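Local atomic coordinates of GH127 beta-L-arabinofuranoside (Geobacillus stearothermophilus, PDB entry 4QK0), a protein that probably hydrolyses beta-L-arabinofuranosides, releasing L-arabinose, as a glycoside hydrolase of family 127. Residues R268-Y271 with M272-A275. Numbering follows the deposited sequence.
Sequences RALY and MYTA
The ring of Tyr273 lies back over the preceding turn of its helix, with one face covering the carbonyl of Ala269, whose O sits 3.0 Å above the ring plane, over its centre. Ala269 O also accepts the backbone N-H of Tyr273, 2.8 Å from Tyr273 N, so one carbonyl meets both the amide and the aromatic face of a single residue. With CG set anti to its own carbonyl carbon (chi1 -52°), the ring runs back toward the start of the helix, and its far end reaches the methyl of Ala269, CB to Tyr273 CZ being 3.7 Å. Leu270 meets another part of the ring, its CD2 resting 3.9 Å from Tyr273 CD2. All this belongs to helix 266-283, one of the buried helices of the catalytic domain, whose family has the (alpha/alpha)6-barrel fold of the six-hairpin glycosidases; Trp343 of helix 334-350 meets the Tyr273 ring with planes at about 45° and also touches Leu270 and Thr274. A serine in place of Tyr273 would probably leave the Ala269 methyl and Leu270 CD2 without their aromatic neighbour and open a gap beside Trp343. One residue on, Thr274 turns its hydroxyl back to Leu270 O, OG1 donating at 2.8 Å while the Thr274 backbone N donates to the same oxygen at 2.9 Å. The two donors arrive from opposite faces of the carbonyl plane, gripping this buried oxygen twice.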
ATOM      1  N   ARG A 268      11.657  13.911 -12.292  1.00 18.91           N
ATOM      2  CA  ARG A 268      13.018  14.358 -12.141  1.00 20.56           C
ATOM      3  C   ARG A 268      13.954  13.443 -12.942  1.00 24.40           C
ATOM      4  O   ARG A 268      14.799  13.914 -13.741  1.00 22.20           O
ATOM      5  CB  ARG A 268      13.447  14.351 -10.693  1.00 21.31           C
ATOM      6  CG  ARG A 268      12.968  15.540  -9.897  1.00 21.87           C
ATOM      7  CD  ARG A 268      13.412  15.462  -8.420  1.00 21.15           C
ATOM      8  NE  ARG A 268      13.106  16.667  -7.667  1.00 24.50           N
ATOM      9  CZ  ARG A 268      11.885  17.031  -7.278  1.00 24.09           C
ATOM     10  NH1 ARG A 268      10.850  16.273  -7.539  1.00 23.45           N
ATOM     11  NH2 ARG A 268      11.710  18.189  -6.671  1.00 24.83           N
ATOM     12  N   ALA A 269      13.792  12.139 -12.778  1.00 23.07           N
ATOM     13  CA  ALA A 269      14.674  11.200 -13.437  1.00 23.13           C
ATOM     14  C   ALA A 269      14.567  11.321 -14.950  1.00 22.05           C
ATOM     15  O   ALA A 269      15.587  11.273 -15.654  1.00 20.01           O
ATOM     16  CB  ALA A 269      14.366   9.767 -13.000  1.00 22.46           C
ATOM     17  N   LEU A 270      13.342  11.350 -15.448  1.00 21.11           N
ATOM     18  CA  LEU A 270      13.158  11.288 -16.868  1.00 23.18           C
ATOM     19  C   LEU A 270      13.583  12.613 -17.548  1.00 23.00           C
ATOM     20  O   LEU A 270      14.059  12.571 -18.660  1.00 21.27           O
ATOM     21  CB  LEU A 270      11.728  10.961 -17.207  1.00 24.57           C
ATOM     22  CG  LEU A 270      11.232   9.571 -16.780  1.00 28.40           C
ATOM     23  CD1 LEU A 270       9.777   9.458 -17.096  1.00 30.55           C
ATOM     24  CD2 LEU A 270      11.929   8.439 -17.432  1.00 29.43           C
ATOM     25  N   TYR A 271      13.424  13.742 -16.869  1.00 20.34           N
ATOM     26  CA  TYR A 271      13.966  14.986 -17.373  1.00 23.05           C
ATOM     27  C   TYR A 271      15.504  14.926 -17.450  1.00 23.54           C
ATOM     28  O   TYR A 271      16.113  15.433 -18.384  1.00 23.30           O
ATOM     29  CB  TYR A 271      13.554  16.169 -16.503  1.00 20.74           C
ATOM     30  CG  TYR A 271      12.171  16.701 -16.686  1.00 20.56           C
ATOM     31  CD1 TYR A 271      11.250  16.100 -17.531  1.00 21.64           C
ATOM     32  CD2 TYR A 271      11.767  17.861 -16.002  1.00 21.82           C
ATOM     33  CE1 TYR A 271       9.944  16.612 -17.688  1.00 21.87           C
ATOM     34  CE2 TYR A 271      10.460  18.350 -16.137  1.00 20.66           C
ATOM     35  CZ  TYR A 271       9.555  17.723 -16.971  1.00 20.71           C
ATOM     36  OH  TYR A 271       8.265  18.217 -17.127  1.00 19.19           O
HETATM   37  N   MSE A 272      16.115  14.295 -16.468  1.00 24.43           N
HETATM   38  CA  MSE A 272      17.549  14.133 -16.453  1.00 25.04           C
HETATM   39  C   MSE A 272      17.962  13.243 -17.588  1.00 26.40           C
HETATM   40  O   MSE A 272      18.886  13.577 -18.333  1.00 27.06           O
HETATM   41  CB  MSE A 272      18.085  13.566 -15.161  1.00 25.31           C
HETATM   42  CG  MSE A 272      19.623  13.589 -15.087  1.00 25.66           C
HETATM   43 SE   MSE A 272      20.247  12.827 -13.400  1.00 25.45          SE
HETATM   44  CE  MSE A 272      19.670  11.010 -13.843  1.00 22.51           C
ATOM     45  N   TYR A 273      17.271  12.139 -17.779  1.00 23.78           N
ATOM     46  CA  TYR A 273      17.635  11.245 -18.851  1.00 22.43           C
ATOM     47  C   TYR A 273      17.473  11.906 -20.173  1.00 22.15           C
ATOM     48  O   TYR A 273      18.191  11.592 -21.140  1.00 21.97           O
ATOM     49  CB  TYR A 273      16.839   9.945 -18.831  1.00 22.78           C
ATOM     50  CG  TYR A 273      16.841   9.189 -17.479  1.00 23.67           C
ATOM     51  CD1 TYR A 273      17.869   9.305 -16.571  1.00 22.59           C
ATOM     52  CD2 TYR A 273      15.772   8.361 -17.152  1.00 25.27           C
ATOM     53  CE1 TYR A 273      17.855   8.603 -15.374  1.00 23.60           C
ATOM     54  CE2 TYR A 273      15.759   7.654 -15.954  1.00 24.60           C
ATOM     55  CZ  TYR A 273      16.788   7.790 -15.066  1.00 23.18           C
ATOM     56  OH  TYR A 273      16.726   7.079 -13.896  1.00 22.34           O
ATOM     57  N   THR A 274      16.459  12.734 -20.288  1.00 22.44           N
ATOM     58  CA  THR A 274      16.179  13.365 -21.556  1.00 21.79           C
ATOM     59  C   THR A 274      17.409  14.293 -21.926  1.00 22.76           C
ATOM     60  O   THR A 274      17.882  14.267 -23.037  1.00 24.78           O
ATOM     61  CB  THR A 274      14.912  14.176 -21.455  1.00 22.87           C
ATOM     62  OG1 THR A 274      13.770  13.315 -21.303  1.00 19.88           O
ATOM     63  CG2 THR A 274      14.704  15.070 -22.689  1.00 21.00           C
ATOM     64  N   ALA A 275      17.929  15.020 -20.949  1.00 21.16           N
ATOM     65  CA  ALA A 275      19.109  15.826 -21.120  1.00 23.19           C
ATOM     66  C   ALA A 275      20.355  14.952 -21.462  1.00 26.37           C
ATOM     67  O   ALA A 275      21.105  15.259 -22.380  1.00 24.27           O
ATOM     68  CB  ALA A 275      19.373  16.685 -19.918  1.00 20.89           C
TER